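Local coordinates for protein leucine--tRNA ligase (Agrobacterium radiobacter, PDB 5AH5) that probably attaches leucine to tRNA(Leu) at the expense of ATP, as a class I aminoacyl-tRNA synthetase of a plant-tumour biocontrol bacterium, at residues S7-W12 and F590-V595; Q14-K19 and A719-E724; D635-S640 and S707-V712; S641-C646 and L711-A716; E725-S730 and S734-E739. All blocks are in the same frame, centred on the assembly; numbering follows the deposited sequence.

Interaction 1: residues S7-W12 and F590-V595; sequences SRDAFW and FGADAV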
# COMPACT_ATOMS: atom_id res chain seq x y z
N SER B 7 -2.26 34.61 -3.66
CA SER B 7 -1.31 34.90 -4.72
C SER B 7 0.04 34.29 -4.45
O SER B 7 0.72 33.92 -5.40
CB SER B 7 -1.21 36.41 -4.98
OG SER B 7 -1.00 37.12 -3.79
N ARG B 8 0.45 34.14 -3.18
CA ARG B 8 1.84 33.79 -2.90
C ARG B 8 2.13 32.34 -3.05
O ARG B 8 3.24 31.99 -3.46
CB ARG B 8 2.31 34.35 -1.52
CG ARG B 8 2.35 35.89 -1.47
CD ARG B 8 3.24 36.59 -2.51
NE ARG B 8 4.64 36.44 -2.17
CZ ARG B 8 5.70 36.89 -2.88
NH1 ARG B 8 5.57 37.51 -4.02
NH2 ARG B 8 6.94 36.69 -2.42
N ASP B 9 1.18 31.47 -2.72
CA ASP B 9 1.37 30.02 -2.93
C ASP B 9 1.78 29.77 -4.38
O ASP B 9 2.79 29.07 -4.67
CB ASP B 9 0.09 29.20 -2.59
CG ASP B 9 -0.17 29.08 -1.09
OD1 ASP B 9 0.63 29.60 -0.28
OD2 ASP B 9 -1.18 28.49 -0.68
N ALA B 10 1.02 30.37 -5.31
CA ALA B 10 1.30 30.21 -6.77
C ALA B 10 2.65 30.80 -7.16
O ALA B 10 3.42 30.21 -7.97
CB ALA B 10 0.19 30.89 -7.56
N PHE B 11 2.96 31.96 -6.58
CA PHE B 11 4.26 32.59 -6.81
C PHE B 11 5.42 31.63 -6.49
O PHE B 11 6.32 31.40 -7.34
CB PHE B 11 4.37 33.91 -6.03
CG PHE B 11 5.70 34.58 -6.15
CD1 PHE B 11 5.94 35.48 -7.19
CD2 PHE B 11 6.71 34.34 -5.23
CE1 PHE B 11 7.18 36.10 -7.32
CE2 PHE B 11 7.95 34.95 -5.35
CZ PHE B 11 8.19 35.84 -6.39
N TRP B 12 5.36 31.01 -5.30
CA TRP B 12 6.44 30.07 -4.87
C TRP B 12 6.44 28.79 -5.66
O TRP B 12 7.50 28.26 -5.97
CB TRP B 12 6.42 29.80 -3.31
CG TRP B 12 6.77 31.08 -2.59
CD1 TRP B 12 5.95 31.86 -1.85
CD2 TRP B 12 7.99 31.81 -2.74
NE1 TRP B 12 6.60 33.00 -1.46
CE2 TRP B 12 7.85 32.99 -1.98
CE3 TRP B 12 9.21 31.54 -3.36
CZ2 TRP B 12 8.89 33.93 -1.86
CZ3 TRP B 12 10.27 32.48 -3.24
CH2 TRP B 12 10.08 33.66 -2.51
N PHE B 590 -7.59 28.99 3.60
CA PHE B 590 -6.48 28.89 4.58
C PHE B 590 -5.07 28.85 4.00
O PHE B 590 -4.09 29.04 4.72
CB PHE B 590 -6.66 27.61 5.39
CG PHE B 590 -7.88 27.64 6.25
CD1 PHE B 590 -7.97 28.54 7.29
CD2 PHE B 590 -8.92 26.75 6.05
CE1 PHE B 590 -9.10 28.58 8.11
CE2 PHE B 590 -10.03 26.79 6.85
CZ PHE B 590 -10.13 27.71 7.89
N GLY B 591 -4.98 28.54 2.72
CA GLY B 591 -3.74 28.30 2.05
C GLY B 591 -3.36 26.83 2.09
O GLY B 591 -3.78 26.07 2.97
N ALA B 592 -2.50 26.45 1.16
CA ALA B 592 -2.03 25.06 1.13
C ALA B 592 -1.29 24.56 2.42
O ALA B 592 -1.39 23.39 2.83
CB ALA B 592 -1.09 24.89 -0.04
N ASP B 593 -0.46 25.42 2.95
CA ASP B 593 0.43 24.99 4.09
C ASP B 593 -0.42 24.58 5.32
O ASP B 593 -0.23 23.52 5.92
CB ASP B 593 1.33 26.15 4.45
CG ASP B 593 2.40 26.43 3.41
OD1 ASP B 593 2.97 25.52 2.77
OD2 ASP B 593 2.70 27.62 3.23
N ALA B 594 -1.41 25.40 5.64
CA ALA B 594 -2.26 25.18 6.82
C ALA B 594 -3.08 23.93 6.66
O ALA B 594 -3.25 23.20 7.63
CB ALA B 594 -3.13 26.40 7.07
N VAL B 595 -3.49 23.62 5.42
CA VAL B 595 -4.24 22.44 5.15
C VAL B 595 -3.37 21.23 5.35
O VAL B 595 -3.76 20.26 6.01
CB VAL B 595 -4.84 22.46 3.71
CG1 VAL B 595 -5.47 21.16 3.39
CG2 VAL B 595 -5.91 23.55 3.65
O HOH W 1 0.14 28.41 2.20
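Asp9, on helix 5-19, faces the first turn of helix 592-601, where the backbones come closest at Asp9 and Ala592, 7.3 Å between their CA atoms. Gly591 sits at the N-cap, with a positive phi (92°) at which a side chain would collide with the preceding carbonyl; glycine suits the sharp turn out of helix 583-590. Having no side-chain cap of its own, the new helix receives a carboxylate from across the contact: Ala592 N donates to Asp9 OD2 over 3.0 Å, nearly straight at 168° and close to the line of the C-O bond. The small Ala592 leaves room for this approach, its CB lying 3.7 Å from the same Asp9 OD2. Asp9 OD1 is held by Tyr3 OH and by a water, 2.8 Å away, that accepts from Asp593 N at 3.1 Å. The water also bonds weakly to Asp593 OD2, 4.5 Å from Asp9 OD1, and so bridges the two carboxylates. The amide N-H groups at the helix start would probably favour the carboxylates' negative charge. His721 of helix 720-729 touches both Asp9 and Ala592, Asp593 OD1 and OD2 bond to His721 ND1 and Ile722 N, and helix 617-632 lies against Asp593 and Ala594.

Interaction 2: residues Q14-K19 and A719-E724; sequences QKWDEK and APHISE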
# COMPACT_ATOMS: atom_id res chain seq x y z
N GLN B 14 5.75 28.56 -8.70
CA GLN B 14 6.37 28.82 -9.98
C GLN B 14 7.90 28.90 -9.83
O GLN B 14 8.68 28.32 -10.63
CB GLN B 14 5.74 30.04 -10.63
CG GLN B 14 5.91 30.00 -12.13
CD GLN B 14 6.26 31.33 -12.66
OE1 GLN B 14 5.39 32.17 -12.88
NE2 GLN B 14 7.55 31.54 -12.87
N LYS B 15 8.35 29.48 -8.72
CA LYS B 15 9.80 29.52 -8.43
C LYS B 15 10.41 28.14 -8.38
O LYS B 15 11.48 27.87 -8.99
CB LYS B 15 10.04 30.25 -7.11
CG LYS B 15 9.75 31.75 -7.17
CD LYS B 15 10.57 32.40 -8.26
CE LYS B 15 10.87 33.84 -7.95
NZ LYS B 15 10.75 34.66 -9.16
N TRP B 16 9.74 27.23 -7.67
CA TRP B 16 10.20 25.81 -7.56
C TRP B 16 10.23 25.13 -8.96
O TRP B 16 11.20 24.44 -9.31
CB TRP B 16 9.33 24.96 -6.65
CG TRP B 16 9.23 25.38 -5.23
CD1 TRP B 16 10.25 25.84 -4.43
CD2 TRP B 16 8.07 25.35 -4.40
NE1 TRP B 16 9.78 26.14 -3.21
CE2 TRP B 16 8.45 25.85 -3.14
CE3 TRP B 16 6.76 24.93 -4.59
CZ2 TRP B 16 7.56 25.97 -2.07
CZ3 TRP B 16 5.85 25.08 -3.55
CH2 TRP B 16 6.26 25.58 -2.27
N ASP B 17 9.15 25.32 -9.73
CA ASP B 17 9.06 24.85 -11.14
C ASP B 17 10.29 25.36 -11.91
O ASP B 17 11.07 24.57 -12.43
CB ASP B 17 7.79 25.35 -11.87
CG ASP B 17 6.47 24.79 -11.29
OD1 ASP B 17 6.48 23.63 -10.82
OD2 ASP B 17 5.40 25.49 -11.33
N GLU B 18 10.51 26.67 -11.90
CA GLU B 18 11.56 27.22 -12.72
C GLU B 18 12.94 26.79 -12.32
O GLU B 18 13.77 26.55 -13.22
CB GLU B 18 11.38 28.71 -13.07
CG GLU B 18 11.41 29.76 -12.00
CD GLU B 18 10.64 31.04 -12.40
OE1 GLU B 18 9.89 30.99 -13.43
OE2 GLU B 18 10.74 32.08 -11.68
N LYS B 19 13.17 26.51 -11.04
CA LYS B 19 14.47 25.91 -10.63
C LYS B 19 14.55 24.43 -10.84
O LYS B 19 15.60 23.87 -10.63
CB LYS B 19 14.82 26.22 -9.16
CG LYS B 19 15.23 27.66 -8.93
CD LYS B 19 16.72 27.89 -9.19
CE LYS B 19 17.05 29.38 -9.29
NZ LYS B 19 16.20 30.11 -10.27
N ALA B 719 5.44 23.12 5.59
CA ALA B 719 4.78 24.37 5.20
C ALA B 719 5.68 25.11 4.21
O ALA B 719 6.20 26.20 4.48
CB ALA B 719 4.42 25.24 6.37
N PRO B 720 5.85 24.54 3.01
CA PRO B 720 6.86 25.00 2.05
C PRO B 720 6.71 26.38 1.49
O PRO B 720 7.72 27.03 1.22
CB PRO B 720 6.80 23.93 0.91
CG PRO B 720 5.44 23.40 1.00
CD PRO B 720 5.22 23.30 2.53
N HIS B 721 5.49 26.85 1.35
CA HIS B 721 5.23 28.16 0.74
C HIS B 721 5.54 29.32 1.68
O HIS B 721 6.24 30.30 1.32
CB HIS B 721 3.74 28.30 0.29
CG HIS B 721 3.24 27.17 -0.58
ND1 HIS B 721 2.77 25.98 -0.06
CD2 HIS B 721 3.14 27.07 -1.93
CE1 HIS B 721 2.38 25.20 -1.06
NE2 HIS B 721 2.64 25.83 -2.20
N ILE B 722 4.95 29.25 2.87
CA ILE B 722 5.23 30.21 3.93
C ILE B 722 6.72 30.23 4.25
O ILE B 722 7.29 31.25 4.56
CB ILE B 722 4.43 29.84 5.21
CG1 ILE B 722 3.10 30.59 5.18
CG2 ILE B 722 5.18 30.16 6.49
CD1 ILE B 722 1.96 29.90 5.94
N SER B 723 7.34 29.09 4.20
CA SER B 723 8.78 29.03 4.46
C SER B 723 9.62 29.80 3.46
O SER B 723 10.58 30.46 3.87
CB SER B 723 9.22 27.59 4.54
OG SER B 723 8.63 27.00 5.68
N GLU B 724 9.28 29.70 2.17
CA GLU B 724 9.95 30.47 1.15
C GLU B 724 9.68 31.93 1.41
O GLU B 724 10.58 32.73 1.26
CB GLU B 724 9.49 30.12 -0.30
CG GLU B 724 9.85 28.73 -0.77
CD GLU B 724 11.34 28.43 -0.90
OE1 GLU B 724 12.12 29.38 -0.75
OE2 GLU B 724 11.75 27.23 -1.07
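Trp16 drives its indole from helix 5-19 toward the first turns of helix 720-729, meeting Pro720, His721 and Glu724. Its pyrrole nitrogen is the polar point: Trp16 NE1 donates to Glu724 OE2 over 3.1 Å, almost straight at 171°. The oxygen lies in the indole plane, yet the N-H comes down on the carboxylate from above that group's own plane. At the far end, Trp16 CH2 rests 3.6 Å from Pro720 CB and stands over one face of the His721 imidazole, 3.5 Å from His721 CD2; the two ring planes are inclined at 56°. Between these points the indole edge passes Pro720 O, with Trp16 CZ2 at 3.5 Å. A long, flat side chain suits this place because the axes of the short helical segments are nearly perpendicular (88°) and come no closer than 12.2 Å. The N-terminal helix thereby joins the helical anticodon-binding domain characteristic of class Ia synthetases. Further out, Glu724 bends at chi2, bringing its carboxylate beside the indole; OE1 accepts from Val736 N, while OE2 takes Ala737 N as well as the indole N-H and is gripped twice. Asp593 steadies His721 through ND1, and Arg62 makes a cation-pi contact with Trp16.

Interaction 3: residues D635-S640 and S707-V712; sequences DRLRSS and SLRLLV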
# COMPACT_ATOMS: atom_id res chain seq x y z
N ASP B 635 14.89 43.51 11.84
CA ASP B 635 16.16 44.23 12.09
C ASP B 635 17.33 43.29 12.29
O ASP B 635 18.35 43.37 11.62
CB ASP B 635 16.02 45.12 13.33
CG ASP B 635 15.22 46.40 13.06
OD1 ASP B 635 15.00 46.73 11.87
OD2 ASP B 635 14.82 47.08 14.03
N ARG B 636 17.14 42.35 13.19
CA ARG B 636 18.16 41.37 13.49
C ARG B 636 18.45 40.45 12.31
O ARG B 636 19.63 40.16 11.99
CB ARG B 636 17.76 40.58 14.72
CG ARG B 636 17.51 41.48 15.93
CD ARG B 636 17.38 40.67 17.19
NE ARG B 636 17.03 41.50 18.35
CZ ARG B 636 17.26 41.17 19.62
NH1 ARG B 636 17.89 40.02 19.95
NH2 ARG B 636 16.87 42.00 20.60
N LEU B 637 17.40 40.06 11.60
CA LEU B 637 17.57 39.20 10.43
C LEU B 637 18.36 39.87 9.34
O LEU B 637 19.25 39.26 8.75
CB LEU B 637 16.22 38.74 9.87
CG LEU B 637 15.60 37.68 10.76
CD1 LEU B 637 14.15 37.47 10.35
CD2 LEU B 637 16.39 36.38 10.62
N ARG B 638 18.05 41.11 9.06
CA ARG B 638 18.73 41.81 8.00
C ARG B 638 20.18 42.22 8.38
O ARG B 638 20.94 42.61 7.51
CB ARG B 638 17.84 42.95 7.49
CG ARG B 638 16.58 42.39 6.80
CD ARG B 638 15.63 43.44 6.25
NE ARG B 638 14.66 42.84 5.31
CZ ARG B 638 13.46 43.35 4.97
NH1 ARG B 638 13.00 44.50 5.47
NH2 ARG B 638 12.68 42.68 4.10
N SER B 639 20.55 42.04 9.65
CA SER B 639 21.87 42.36 10.18
C SER B 639 22.82 41.16 10.25
O SER B 639 24.04 41.37 10.32
CB SER B 639 21.73 43.00 11.59
OG SER B 639 21.78 42.02 12.65
N SER B 640 22.28 39.94 10.29
CA SER B 640 23.09 38.74 10.23
C SER B 640 22.69 37.80 9.07
O SER B 640 21.51 37.53 8.85
CB SER B 640 22.96 37.98 11.52
OG SER B 640 23.87 36.88 11.52
N SER B 707 18.73 31.00 14.45
CA SER B 707 17.67 30.16 14.95
C SER B 707 16.42 30.27 14.11
O SER B 707 15.71 29.31 13.98
CB SER B 707 17.28 30.54 16.38
OG SER B 707 18.37 30.35 17.25
N LEU B 708 16.11 31.49 13.69
CA LEU B 708 14.95 31.78 12.93
C LEU B 708 15.09 31.18 11.52
O LEU B 708 14.16 30.59 11.02
CB LEU B 708 14.75 33.29 12.83
CG LEU B 708 14.30 33.98 14.15
CD1 LEU B 708 14.29 35.47 13.93
CD2 LEU B 708 12.94 33.54 14.60
N ARG B 709 16.25 31.38 10.90
CA ARG B 709 16.56 30.78 9.61
C ARG B 709 16.59 29.25 9.70
O ARG B 709 16.10 28.56 8.82
CB ARG B 709 17.85 31.35 9.03
CG ARG B 709 17.66 32.80 8.65
CD ARG B 709 18.42 33.21 7.41
NE ARG B 709 18.22 34.65 7.18
CZ ARG B 709 18.94 35.62 7.74
NH1 ARG B 709 19.91 35.33 8.63
NH2 ARG B 709 18.68 36.86 7.46
N LEU B 710 17.05 28.73 10.82
CA LEU B 710 17.05 27.30 11.01
C LEU B 710 15.63 26.76 11.17
O LEU B 710 15.32 25.72 10.61
CB LEU B 710 17.93 26.97 12.20
CG LEU B 710 18.67 25.66 12.34
CD1 LEU B 710 19.50 25.32 11.10
CD2 LEU B 710 19.56 25.73 13.60
N LEU B 711 14.77 27.50 11.88
CA LEU B 711 13.39 27.16 12.11
C LEU B 711 12.64 26.99 10.75
O LEU B 711 11.91 26.05 10.58
CB LEU B 711 12.68 28.27 12.91
CG LEU B 711 11.19 28.13 13.22
CD1 LEU B 711 10.94 26.77 13.77
CD2 LEU B 711 10.69 29.19 14.18
N VAL B 712 12.82 27.94 9.86
CA VAL B 712 12.17 27.92 8.52
C VAL B 712 12.73 26.82 7.61
O VAL B 712 11.98 26.26 6.75
CB VAL B 712 12.23 29.34 7.96
CG1 VAL B 712 12.50 29.40 6.48
CG2 VAL B 712 10.93 30.03 8.31
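Arg709, on helix 701-715, binds the carbonyl of Leu637 in the last turn of helix 634-639 and that of Ser640 just beyond it. Arg709 NH2 donates to Leu637 O over 2.8 Å, with the oxygen in the guanidinium plane but the nitrogen well above the carbonyl plane. Arg709 NH1 gives a second bond, to Ser640 O at 2.7 Å, and Arg709 NH2 adds a weak one to that oxygen at 3.2 Å, so Ser640 O is forked between both terminal nitrogens. Arg709 also bonds Ser730 O through NH2 and Ala642 O through NH1. Leu637 O, in the last turn, accepts a weak bond from Ser640 N, and an arginine, flat and rich in N-H groups, can serve several carbonyls at once. Helices 634-639 and 701-715 belong to the helical bundle of the anticodon-binding region, where helix 701-715 also packs on helices 653-674 and 678-695. Apolar contact comes from Leu637, whose CD2 lies over the centre of one guanidinium face, 3.9 Å from Arg709 CZ, which probably limits its tilting. The same methyl meets Leu708 CD1 at 4.0 Å, the two leucine side chains crossing at about a right angle, with Phe630 of helix 617-632 against both.

Interaction 4: residues S641-C646 and L711-A716; sequences SAIEIC and LVRLLA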
# COMPACT_ATOMS: atom_id res chain seq x y z
N SER B 641 23.69 37.25 8.38
CA SER B 641 23.48 36.31 7.30
C SER B 641 23.37 34.90 7.84
O SER B 641 23.31 33.97 7.05
CB SER B 641 24.70 36.38 6.36
OG SER B 641 25.86 35.81 7.00
N ALA B 642 23.36 34.70 9.16
CA ALA B 642 23.40 33.37 9.72
C ALA B 642 22.18 32.50 9.28
O ALA B 642 21.04 32.95 9.43
CB ALA B 642 23.44 33.45 11.23
N ILE B 643 22.46 31.29 8.78
CA ILE B 643 21.46 30.29 8.39
C ILE B 643 21.44 29.16 9.36
O ILE B 643 20.62 28.25 9.23
CB ILE B 643 21.67 29.76 6.94
CG1 ILE B 643 22.94 28.90 6.83
CG2 ILE B 643 21.66 30.92 5.98
CD1 ILE B 643 23.12 28.15 5.50
N GLU B 644 22.38 29.17 10.33
CA GLU B 644 22.37 28.25 11.44
C GLU B 644 23.26 28.87 12.59
O GLU B 644 23.79 29.94 12.42
CB GLU B 644 22.88 26.88 11.01
CG GLU B 644 24.35 26.84 10.53
CD GLU B 644 24.57 26.01 9.26
OE1 GLU B 644 23.70 25.16 8.88
OE2 GLU B 644 25.64 26.20 8.64
N ILE B 645 23.39 28.18 13.71
CA ILE B 645 24.16 28.71 14.85
C ILE B 645 25.56 28.09 14.85
O ILE B 645 25.68 26.87 14.87
CB ILE B 645 23.44 28.35 16.17
CG1 ILE B 645 22.02 28.96 16.18
CG2 ILE B 645 24.27 28.81 17.38
CD1 ILE B 645 21.15 28.43 17.29
N CYS B 646 26.60 28.92 14.83
CA CYS B 646 27.99 28.43 15.12
C CYS B 646 28.41 28.65 16.62
O CYS B 646 27.97 29.61 17.25
CB CYS B 646 28.98 29.12 14.20
SG CYS B 646 28.83 28.64 12.46
N LEU B 711 14.77 27.50 11.88
CA LEU B 711 13.39 27.16 12.11
C LEU B 711 12.64 26.99 10.75
O LEU B 711 11.91 26.05 10.58
CB LEU B 711 12.68 28.27 12.91
CG LEU B 711 11.19 28.13 13.22
CD1 LEU B 711 10.94 26.77 13.77
CD2 LEU B 711 10.69 29.19 14.18
N VAL B 712 12.82 27.94 9.86
CA VAL B 712 12.17 27.92 8.52
C VAL B 712 12.73 26.82 7.61
O VAL B 712 11.98 26.26 6.75
CB VAL B 712 12.23 29.34 7.96
CG1 VAL B 712 12.50 29.40 6.48
CG2 VAL B 712 10.93 30.03 8.31
N ARG B 713 14.01 26.48 7.79
CA ARG B 713 14.57 25.34 7.10
C ARG B 713 13.92 24.03 7.49
O ARG B 713 13.56 23.23 6.63
CB ARG B 713 16.05 25.25 7.24
CG ARG B 713 16.75 26.40 6.58
CD ARG B 713 18.12 25.97 6.12
NE ARG B 713 19.15 26.15 7.08
CZ ARG B 713 20.33 25.52 7.11
NH1 ARG B 713 20.70 24.53 6.28
NH2 ARG B 713 21.16 25.89 8.07
N LEU B 714 13.70 23.84 8.78
CA LEU B 714 13.03 22.62 9.26
C LEU B 714 11.51 22.57 8.93
O LEU B 714 10.95 21.53 8.85
CB LEU B 714 13.20 22.46 10.79
CG LEU B 714 14.70 22.36 11.21
CD1 LEU B 714 14.84 22.51 12.76
CD2 LEU B 714 15.33 21.07 10.73
N LEU B 715 10.87 23.72 8.89
CA LEU B 715 9.47 23.88 8.68
C LEU B 715 9.10 23.65 7.18
O LEU B 715 8.02 23.19 6.92
CB LEU B 715 9.04 25.30 9.09
CG LEU B 715 7.59 25.62 8.94
CD1 LEU B 715 6.73 24.73 9.78
CD2 LEU B 715 7.30 27.10 9.15
N ALA B 716 10.05 23.91 6.29
CA ALA B 716 9.86 23.91 4.82
C ALA B 716 9.20 22.71 4.21
O ALA B 716 8.42 22.92 3.32
CB ALA B 716 11.16 24.19 4.09
O HOH W 2 23.81 24.07 6.10
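Arg713, on helix 701-715 of the anticodon-binding domain, extends its guanidinium to Ile643 and Glu644 in the loop that follows helix 634-639. The charged interaction is a salt bridge with Glu644: Arg713 NH2 lies 2.8 Å from Glu644 OE1, and the N-H points at the oxygen with an angle of 155°. The oxygen is in the guanidinium plane, whereas the nitrogen stands above the carboxylate plane; the two flat groups are turned 50° against each other. With chi1 at 64°, Glu644 CG sits between the backbone N and carbonyl carbon, and a further bend at chi2 folds the acid toward the arginine. Hydrogen bonds to the backbone come next. Arg713 NH2 also donates to Ile643 O over 2.7 Å, from above the carbonyl plane, and Arg713 NE adds a weak bond to it at 3.3 Å. A water accepts a hydrogen bond from Arg713 NH1 at 3.1 Å and donates one to Glu644 OE1 at 3.0 Å, while Pro740 O accepts from NH1 as well. Apolar contact is supplied by Ile643, whose CD1 lies over one guanidinium face near its rim, 3.9 Å from Arg713 NH2. Trp727 of helix 720-729 touches both Ile643 and Arg713. Since Arg713 is buried, the nearby carboxylate probably stabilises its positive charge, and the spread of acceptors around its edge probably helps hold the irregular loop against the helix.

Interaction 5: residues E725-S730 and S734-E739; sequences ELWALS and SLVAAE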
# COMPACT_ATOMS: atom_id res chain seq x y z
N GLU B 725 8.45 32.27 1.79
CA GLU B 725 8.12 33.67 1.97
C GLU B 725 9.05 34.25 3.08
O GLU B 725 9.62 35.32 2.93
CB GLU B 725 6.65 33.82 2.42
CG GLU B 725 6.09 35.23 2.52
CD GLU B 725 5.68 35.85 1.19
OE1 GLU B 725 5.65 35.16 0.13
OE2 GLU B 725 5.33 37.04 1.21
N LEU B 726 9.14 33.54 4.19
CA LEU B 726 9.88 34.06 5.36
C LEU B 726 11.36 34.09 5.09
O LEU B 726 12.01 35.11 5.35
CB LEU B 726 9.57 33.22 6.58
CG LEU B 726 8.13 33.40 6.98
CD1 LEU B 726 7.81 32.52 8.19
CD2 LEU B 726 7.79 34.86 7.23
N TRP B 727 11.88 33.02 4.50
CA TRP B 727 13.27 33.00 4.01
C TRP B 727 13.63 34.21 3.18
O TRP B 727 14.65 34.89 3.48
CB TRP B 727 13.49 31.73 3.21
CG TRP B 727 14.87 31.38 2.74
CD1 TRP B 727 15.30 31.42 1.45
CD2 TRP B 727 15.91 30.79 3.48
NE1 TRP B 727 16.56 30.94 1.35
CE2 TRP B 727 16.96 30.50 2.58
CE3 TRP B 727 16.07 30.48 4.83
CZ2 TRP B 727 18.18 29.96 3.00
CZ3 TRP B 727 17.24 29.90 5.24
CH2 TRP B 727 18.30 29.66 4.34
N ALA B 728 12.79 34.51 2.18
CA ALA B 728 12.99 35.69 1.34
C ALA B 728 12.85 36.99 2.10
O ALA B 728 13.64 37.92 1.90
CB ALA B 728 12.04 35.73 0.14
N LEU B 729 11.82 37.09 2.93
CA LEU B 729 11.63 38.27 3.76
C LEU B 729 12.89 38.54 4.66
O LEU B 729 13.32 39.66 4.84
CB LEU B 729 10.40 38.11 4.59
CG LEU B 729 10.00 39.27 5.48
CD1 LEU B 729 9.46 40.44 4.65
CD2 LEU B 729 8.99 38.77 6.52
N SER B 730 13.50 37.48 5.15
CA SER B 730 14.70 37.63 5.96
C SER B 730 15.96 38.06 5.17
O SER B 730 17.01 38.20 5.78
CB SER B 730 14.99 36.31 6.66
OG SER B 730 15.84 35.48 5.90
N SER B 734 18.37 32.72 -2.35
CA SER B 734 18.13 31.34 -2.74
C SER B 734 16.72 30.88 -2.32
O SER B 734 16.01 31.58 -1.60
CB SER B 734 19.18 30.46 -2.07
OG SER B 734 19.00 30.48 -0.64
N LEU B 735 16.30 29.72 -2.80
CA LEU B 735 15.05 29.09 -2.34
C LEU B 735 15.44 28.17 -1.21
O LEU B 735 16.39 27.44 -1.36
CB LEU B 735 14.40 28.29 -3.47
CG LEU B 735 13.82 29.11 -4.64
CD1 LEU B 735 13.48 28.21 -5.83
CD2 LEU B 735 12.58 29.87 -4.18
N VAL B 736 14.71 28.20 -0.09
CA VAL B 736 15.04 27.31 1.02
C VAL B 736 14.90 25.89 0.60
O VAL B 736 15.59 25.02 1.14
CB VAL B 736 14.08 27.30 2.28
CG1 VAL B 736 14.92 27.27 3.53
CG2 VAL B 736 12.99 28.34 2.33
N ALA B 737 13.95 25.62 -0.32
CA ALA B 737 13.75 24.26 -0.83
C ALA B 737 15.02 23.70 -1.48
O ALA B 737 15.22 22.46 -1.44
CB ALA B 737 12.53 24.17 -1.80
N ALA B 738 15.90 24.57 -2.01
CA ALA B 738 17.18 24.14 -2.60
C ALA B 738 18.35 24.22 -1.63
O ALA B 738 19.44 23.94 -2.04
CB ALA B 738 17.52 24.97 -3.82
N GLU B 739 18.12 24.52 -0.37
CA GLU B 739 19.22 24.71 0.59
C GLU B 739 19.52 23.33 1.15
O GLU B 739 18.62 22.56 1.36
CB GLU B 739 18.78 25.72 1.64
CG GLU B 739 19.86 26.24 2.56
CD GLU B 739 20.92 27.11 1.89
OE1 GLU B 739 20.61 27.94 1.00
OE2 GLU B 739 22.08 27.00 2.31
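Trp727, near the end of helix 720-729, spreads its indole against the loop that turns back along the helix, with Val736 on one face and Ser734 and Glu739 at the edge. Trp727 loses the most area here. With chi1 at -173°, the Trp727 ring is carried away from its own backbone N and toward the returning chain. Val736 contributes the next largest share: its CG1 stands over the six-membered ring in a CH-pi contact, 3.7 Å from the ring centroid and 15° off the normal, while Val736 CG2 reaches the base of the side chain, 3.5 Å from Trp727 CB. A branched residue thus covers both the ring and its stem. Ser734 comes third and meets the pyrrole edge: Trp727 NE1 donates to Ser734 OG over 3.2 Å at 153°, with the oxygen in the ring plane. Ser734 OG in turn gives a weak bond to Glu739 OE1 at 3.4 Å, and that oxygen lies at the indole edge, 3.7 Å from Trp727 CZ2. Val736 starts a short 3-10 segment. The helix end and the loop belong to the anticodon-binding domain. The chemistry is divided between ring face and ring edge: carbon packs on the pi surface, while the N-H and the weakly positive rim meet oxygen, which would fix the rotation of the indole.

How the interactions relate
Helix 720-729 carries a segment of interactions 2 and 5 and touches the other three. Interactions 1 and 2 share helix 5-19, their centres 10 Å apart, and meet where Asp593 OD1 binds His721 ND1 at 2.9 Å. Interactions 2 and 5, centres 8 Å apart, are joined by Glu724, whose OE2 lies 2.8 Å from Ala737 N. Interactions 3 and 4, their centres about 7 Å apart on helix 701-715, each use an arginine to bind the end of helix 634-639 or the loop after it. Arg8 NE joins interactions 1 and 5 through Glu725 OE1 at 2.8 Å. All five lie away from the leucyl-sulfamoyl-adenosine and zinc sites, with nearest atoms about 11 to 13 Å from the bound tRNA.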